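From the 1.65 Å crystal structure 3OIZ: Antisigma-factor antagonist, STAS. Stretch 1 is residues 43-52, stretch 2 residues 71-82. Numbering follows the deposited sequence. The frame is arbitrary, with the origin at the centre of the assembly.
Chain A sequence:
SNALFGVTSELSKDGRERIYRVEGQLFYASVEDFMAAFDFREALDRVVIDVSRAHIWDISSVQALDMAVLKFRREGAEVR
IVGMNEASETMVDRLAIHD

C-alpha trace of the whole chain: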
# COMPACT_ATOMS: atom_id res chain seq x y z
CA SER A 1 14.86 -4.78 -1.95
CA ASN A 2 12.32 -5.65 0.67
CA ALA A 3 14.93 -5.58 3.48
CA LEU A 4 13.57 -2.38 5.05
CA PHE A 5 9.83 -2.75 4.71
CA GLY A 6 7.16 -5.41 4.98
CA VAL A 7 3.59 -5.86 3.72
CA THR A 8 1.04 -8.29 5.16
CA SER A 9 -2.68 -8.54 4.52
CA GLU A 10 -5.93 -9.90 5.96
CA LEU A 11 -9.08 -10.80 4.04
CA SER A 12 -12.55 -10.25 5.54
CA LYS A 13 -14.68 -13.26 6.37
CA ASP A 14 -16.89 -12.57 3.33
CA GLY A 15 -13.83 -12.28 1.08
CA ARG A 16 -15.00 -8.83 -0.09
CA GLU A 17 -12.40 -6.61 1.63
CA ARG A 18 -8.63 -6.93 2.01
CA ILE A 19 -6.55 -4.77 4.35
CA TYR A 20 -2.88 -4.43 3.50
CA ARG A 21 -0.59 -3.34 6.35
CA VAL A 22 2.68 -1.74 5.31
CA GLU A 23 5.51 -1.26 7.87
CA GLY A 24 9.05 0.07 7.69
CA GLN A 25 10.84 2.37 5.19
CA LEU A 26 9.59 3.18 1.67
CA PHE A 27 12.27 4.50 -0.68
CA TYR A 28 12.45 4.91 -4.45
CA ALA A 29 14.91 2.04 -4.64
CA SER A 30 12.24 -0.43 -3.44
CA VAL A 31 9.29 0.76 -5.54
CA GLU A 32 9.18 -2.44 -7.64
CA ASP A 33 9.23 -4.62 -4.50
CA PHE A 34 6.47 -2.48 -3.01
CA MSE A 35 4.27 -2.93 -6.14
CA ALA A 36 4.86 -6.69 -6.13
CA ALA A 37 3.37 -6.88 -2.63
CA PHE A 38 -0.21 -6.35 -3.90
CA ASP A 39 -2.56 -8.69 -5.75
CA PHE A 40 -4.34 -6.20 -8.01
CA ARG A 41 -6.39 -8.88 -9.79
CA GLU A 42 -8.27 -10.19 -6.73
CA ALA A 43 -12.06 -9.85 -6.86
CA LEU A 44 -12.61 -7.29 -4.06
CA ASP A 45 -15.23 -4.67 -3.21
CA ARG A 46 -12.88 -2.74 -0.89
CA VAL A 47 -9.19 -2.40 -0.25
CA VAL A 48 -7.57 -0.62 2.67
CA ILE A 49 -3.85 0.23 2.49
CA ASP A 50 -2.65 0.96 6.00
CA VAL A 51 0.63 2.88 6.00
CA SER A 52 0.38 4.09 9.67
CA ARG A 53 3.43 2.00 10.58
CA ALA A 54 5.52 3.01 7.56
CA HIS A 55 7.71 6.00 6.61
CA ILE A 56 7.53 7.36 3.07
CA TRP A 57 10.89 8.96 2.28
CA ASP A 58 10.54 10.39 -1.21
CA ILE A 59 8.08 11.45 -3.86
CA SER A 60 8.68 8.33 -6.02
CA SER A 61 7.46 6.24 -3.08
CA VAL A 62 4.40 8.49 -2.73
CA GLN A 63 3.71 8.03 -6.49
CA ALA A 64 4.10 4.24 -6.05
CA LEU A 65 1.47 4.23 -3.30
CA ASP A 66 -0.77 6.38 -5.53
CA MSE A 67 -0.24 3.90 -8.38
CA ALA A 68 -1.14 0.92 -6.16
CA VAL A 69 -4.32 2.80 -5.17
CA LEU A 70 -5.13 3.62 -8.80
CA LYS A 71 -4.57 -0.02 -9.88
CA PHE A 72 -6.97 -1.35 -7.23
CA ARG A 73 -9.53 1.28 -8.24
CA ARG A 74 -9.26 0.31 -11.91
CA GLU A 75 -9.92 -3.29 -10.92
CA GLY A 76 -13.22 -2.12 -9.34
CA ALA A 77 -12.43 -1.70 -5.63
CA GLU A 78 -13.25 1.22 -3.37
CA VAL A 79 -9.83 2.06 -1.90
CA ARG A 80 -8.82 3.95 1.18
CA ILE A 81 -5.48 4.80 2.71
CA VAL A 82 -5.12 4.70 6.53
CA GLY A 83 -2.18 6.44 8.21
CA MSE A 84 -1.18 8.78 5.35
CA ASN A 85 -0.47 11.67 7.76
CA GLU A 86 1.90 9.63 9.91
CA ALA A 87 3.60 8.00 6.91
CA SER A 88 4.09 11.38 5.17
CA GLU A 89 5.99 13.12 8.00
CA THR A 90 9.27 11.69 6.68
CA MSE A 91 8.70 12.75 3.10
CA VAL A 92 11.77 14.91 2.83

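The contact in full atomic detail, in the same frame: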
# COMPACT_ATOMS: atom_id res chain seq x y z
N ALA A 43 -10.70 -10.34 -6.87
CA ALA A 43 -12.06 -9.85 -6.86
C ALA A 43 -12.41 -9.29 -5.47
O ALA A 43 -12.72 -10.06 -4.56
CB ALA A 43 -13.00 -11.00 -7.19
N LEU A 44 -12.38 -7.96 -5.34
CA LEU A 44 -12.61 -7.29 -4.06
C LEU A 44 -13.61 -6.15 -4.22
O LEU A 44 -13.63 -5.48 -5.25
CB LEU A 44 -11.31 -6.74 -3.46
CG LEU A 44 -10.28 -7.79 -3.04
CD1 LEU A 44 -8.96 -7.14 -2.61
CD2 LEU A 44 -10.86 -8.66 -1.91
N ASP A 45 -14.42 -5.90 -3.22
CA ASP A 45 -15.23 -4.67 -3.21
C ASP A 45 -14.44 -3.51 -2.61
O ASP A 45 -14.61 -2.37 -3.02
CB ASP A 45 -16.50 -4.88 -2.43
CG ASP A 45 -17.47 -5.82 -3.13
OD1 ASP A 45 -17.38 -6.03 -4.37
OD2 ASP A 45 -18.30 -6.36 -2.42
N ARG A 46 -13.59 -3.80 -1.62
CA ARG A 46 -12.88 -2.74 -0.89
C ARG A 46 -11.47 -3.16 -0.61
O ARG A 46 -11.20 -4.33 -0.35
CB ARG A 46 -13.58 -2.43 0.44
CG ARG A 46 -14.95 -1.80 0.25
CD ARG A 46 -15.72 -1.61 1.59
NE ARG A 46 -15.75 -2.81 2.43
CZ ARG A 46 -16.57 -3.84 2.24
NH1 ARG A 46 -17.46 -3.83 1.24
NH2 ARG A 46 -16.53 -4.86 3.07
N VAL A 47 -10.56 -2.19 -0.64
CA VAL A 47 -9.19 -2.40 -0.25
C VAL A 47 -8.82 -1.28 0.70
O VAL A 47 -9.11 -0.10 0.42
CB VAL A 47 -8.23 -2.42 -1.48
CG1 VAL A 47 -6.77 -2.44 -1.03
CG2 VAL A 47 -8.54 -3.62 -2.36
N VAL A 48 -8.17 -1.62 1.80
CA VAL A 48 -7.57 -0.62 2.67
C VAL A 48 -6.06 -0.80 2.58
O VAL A 48 -5.57 -1.93 2.70
CB VAL A 48 -8.03 -0.82 4.12
CG1 VAL A 48 -7.32 0.18 5.06
CG2 VAL A 48 -9.55 -0.72 4.20
N ILE A 49 -5.33 0.29 2.38
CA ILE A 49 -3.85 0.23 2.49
C ILE A 49 -3.44 1.05 3.70
O ILE A 49 -3.57 2.29 3.70
CB ILE A 49 -3.15 0.70 1.21
CG1 ILE A 49 -3.66 -0.09 -0.02
CG2 ILE A 49 -1.61 0.58 1.34
CD1 ILE A 49 -3.02 0.42 -1.31
N ASP A 50 -2.96 0.35 4.72
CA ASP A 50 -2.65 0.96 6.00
C ASP A 50 -1.16 1.23 6.02
O ASP A 50 -0.36 0.29 6.10
CB ASP A 50 -3.07 0.01 7.15
CG ASP A 50 -2.84 0.62 8.53
OD1 ASP A 50 -1.91 1.41 8.73
OD2 ASP A 50 -3.60 0.25 9.45
N VAL A 51 -0.79 2.50 5.95
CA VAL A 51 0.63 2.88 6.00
C VAL A 51 1.01 3.58 7.35
O VAL A 51 2.07 4.21 7.46
CB VAL A 51 1.02 3.77 4.78
CG1 VAL A 51 0.89 2.96 3.49
CG2 VAL A 51 0.17 5.08 4.74
N SER A 52 0.18 3.41 8.37
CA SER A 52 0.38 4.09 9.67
C SER A 52 1.70 3.72 10.31
O SER A 52 2.26 4.51 11.08
CB SER A 52 -0.76 3.77 10.65
OG SER A 52 -0.80 2.37 10.94
N LYS A 71 -4.41 1.32 -9.30
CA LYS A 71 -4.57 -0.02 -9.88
C LYS A 71 -5.69 -0.83 -9.24
O LYS A 71 -6.45 -1.53 -9.97
CB LYS A 71 -3.25 -0.80 -9.88
CG LYS A 71 -2.27 -0.23 -10.93
CD LYS A 71 -0.88 -0.86 -10.85
CE LYS A 71 -0.92 -2.31 -11.14
NZ LYS A 71 -0.34 -2.60 -12.47
N PHE A 72 -5.80 -0.76 -7.91
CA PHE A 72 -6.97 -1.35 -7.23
C PHE A 72 -8.28 -0.72 -7.65
O PHE A 72 -9.25 -1.45 -7.91
CB PHE A 72 -6.84 -1.28 -5.71
CG PHE A 72 -5.95 -2.35 -5.14
CD1 PHE A 72 -6.28 -3.71 -5.28
CD2 PHE A 72 -4.84 -2.01 -4.42
CE1 PHE A 72 -5.47 -4.70 -4.70
CE2 PHE A 72 -4.02 -3.00 -3.85
CZ PHE A 72 -4.33 -4.32 -3.99
N ARG A 73 -8.29 0.61 -7.80
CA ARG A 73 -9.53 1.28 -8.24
C ARG A 73 -9.94 0.86 -9.64
O ARG A 73 -11.12 0.66 -9.92
CB ARG A 73 -9.37 2.81 -8.13
CG ARG A 73 -9.39 3.28 -6.66
CD ARG A 73 -9.36 4.80 -6.56
NE ARG A 73 -9.53 5.21 -5.17
CZ ARG A 73 -8.92 6.26 -4.61
NH1 ARG A 73 -8.09 7.03 -5.33
NH2 ARG A 73 -9.12 6.51 -3.32
N ARG A 74 -8.96 0.70 -10.53
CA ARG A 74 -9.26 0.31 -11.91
C ARG A 74 -9.74 -1.11 -12.01
O ARG A 74 -10.34 -1.48 -13.02
CB ARG A 74 -8.02 0.45 -12.76
CG ARG A 74 -7.67 1.85 -13.00
CD ARG A 74 -6.46 1.97 -13.82
NE ARG A 74 -6.44 3.29 -14.45
CZ ARG A 74 -5.34 3.89 -14.88
NH1 ARG A 74 -4.16 3.28 -14.75
NH2 ARG A 74 -5.42 5.10 -15.43
N GLU A 75 -9.46 -1.90 -10.98
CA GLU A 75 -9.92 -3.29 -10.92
C GLU A 75 -11.29 -3.38 -10.22
O GLU A 75 -11.84 -4.48 -10.07
CB GLU A 75 -8.85 -4.18 -10.28
CG GLU A 75 -7.70 -4.53 -11.22
CD GLU A 75 -8.08 -5.62 -12.25
OE1 GLU A 75 -9.18 -6.17 -12.18
OE2 GLU A 75 -7.26 -5.94 -13.12
N GLY A 76 -11.82 -2.24 -9.79
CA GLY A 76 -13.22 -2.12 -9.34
C GLY A 76 -13.43 -1.89 -7.84
O GLY A 76 -14.58 -1.72 -7.37
N ALA A 77 -12.35 -1.85 -7.09
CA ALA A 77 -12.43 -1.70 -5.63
C ALA A 77 -12.58 -0.25 -5.20
O ALA A 77 -12.03 0.67 -5.84
CB ALA A 77 -11.17 -2.29 -4.95
N GLU A 78 -13.30 -0.05 -4.11
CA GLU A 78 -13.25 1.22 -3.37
C GLU A 78 -11.98 1.14 -2.51
O GLU A 78 -11.79 0.15 -1.83
CB GLU A 78 -14.47 1.31 -2.47
CG GLU A 78 -14.40 2.36 -1.42
CD GLU A 78 -15.57 2.29 -0.46
OE1 GLU A 78 -16.65 1.78 -0.88
OE2 GLU A 78 -15.41 2.71 0.72
N VAL A 79 -11.13 2.15 -2.56
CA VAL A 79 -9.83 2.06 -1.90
C VAL A 79 -9.68 3.22 -0.94
O VAL A 79 -10.02 4.40 -1.27
CB VAL A 79 -8.65 2.09 -2.90
CG1 VAL A 79 -7.31 1.95 -2.18
CG2 VAL A 79 -8.80 1.00 -4.00
N ARG A 80 -9.19 2.90 0.25
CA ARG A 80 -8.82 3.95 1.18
C ARG A 80 -7.46 3.74 1.79
O ARG A 80 -7.07 2.59 2.07
CB ARG A 80 -9.86 4.12 2.27
CG ARG A 80 -10.10 2.98 3.19
CD ARG A 80 -11.32 3.26 4.10
NE ARG A 80 -11.54 2.20 5.11
CZ ARG A 80 -11.04 2.21 6.35
NH1 ARG A 80 -10.27 3.22 6.77
NH2 ARG A 80 -11.30 1.19 7.18
N ILE A 81 -6.77 4.84 2.05
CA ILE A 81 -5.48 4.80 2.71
C ILE A 81 -5.72 5.15 4.17
O ILE A 81 -6.48 6.08 4.47
CB ILE A 81 -4.47 5.81 2.11
CG1 ILE A 81 -4.14 5.43 0.66
CG2 ILE A 81 -3.16 5.75 2.92
CD1 ILE A 81 -3.15 6.45 -0.07
N VAL A 82 -5.11 4.40 5.08
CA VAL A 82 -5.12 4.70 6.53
C VAL A 82 -3.70 5.07 6.91
O VAL A 82 -2.75 4.42 6.48
CB VAL A 82 -5.55 3.46 7.35
CG1 VAL A 82 -5.28 3.66 8.86
CG2 VAL A 82 -7.03 3.16 7.13
O HOH W 1 -12.14 -5.76 -7.84
O HOH W 2 -16.72 -1.58 -4.71

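This contact is a pairing of two parallel beta strands, joined by a regular ladder of backbone hydrogen bonds and backed on one face by a helix that precedes the second strand. The strand that starts at Arg46 and the strand 78-82 run in the same direction, with 17° between their axes. Arg46 pairs with Glu78, Val47 with Val79, Val48 with Arg80, Ile49 with Ile81 and Asp50 with Val82.

Six hydrogen bonds form the ladder. Glu78 N donates to Asp45 O at 2.9 Å, and Val47 N donates to Glu78 O at 2.9 Å. Arg80 N then donates to Val47 O at 3.0 Å, and Ile49 N to Arg80 O at 2.9 Å. Val82 N reaches Ile49 O at 3.0 Å, and Val51 N closes the series on Val82 O at 2.8 Å. In the first stretch the odd residues make these bonds; in the second, the even ones do. This alternation is typical of parallel strands, where each bonding residue straddles two neighbours. The carbonyls also receive CA-H contacts, such as Arg46 CA to Glu78 O at 3.2 Å.

Val47, Ile49, Val79 and Ile81 point to one face of the sheet. Here Phe72, from the helix, covers Val47. Val47 CG1 lies 4.0 Å from the centroid of the Phe72 ring, nearly along the ring normal, a CH-pi contact over the face. Val47 CG2 also meets Ala77 CB at 3.9 Å. Ile49 CD1 approaches Phe72 CD2 at 4.3 Å. Val47, Ile49 and Phe72 are buried, so their apolar surfaces are kept from water; Ala77 stays partly exposed.

The other face carries Arg46, Val48, Asp50, Glu78, Arg80 and Val82. Val48 CG1 packs on Val82 CG2 at 3.6 Å. Val48 CG2 sits over a face of the Arg80 guanidinium, 3.6 Å from Arg80 NE, so the flat charged group lies against a methyl. Near the corner at Ser52, Asp50 OD1 accepts from Ser52 OG at 2.7 Å and from Ser52 N at 2.9 Å.

The link from helix to strand is a Schellman motif. Gly76 N bonds to Arg73 O at 3.0 Å, and Ala77 N to Phe72 O at 3.2 Å. Gly76 has positive phi; a CB there would be jammed against the carbonyl O of Glu75. Water 1 bridges this turn to the first stretch, donating to Leu44 O at 3.0 Å and to Glu75 O at 2.6 Å. Arg73 NH2 also donates to Val79 O at 3.1 Å, tying the helix to its following strand.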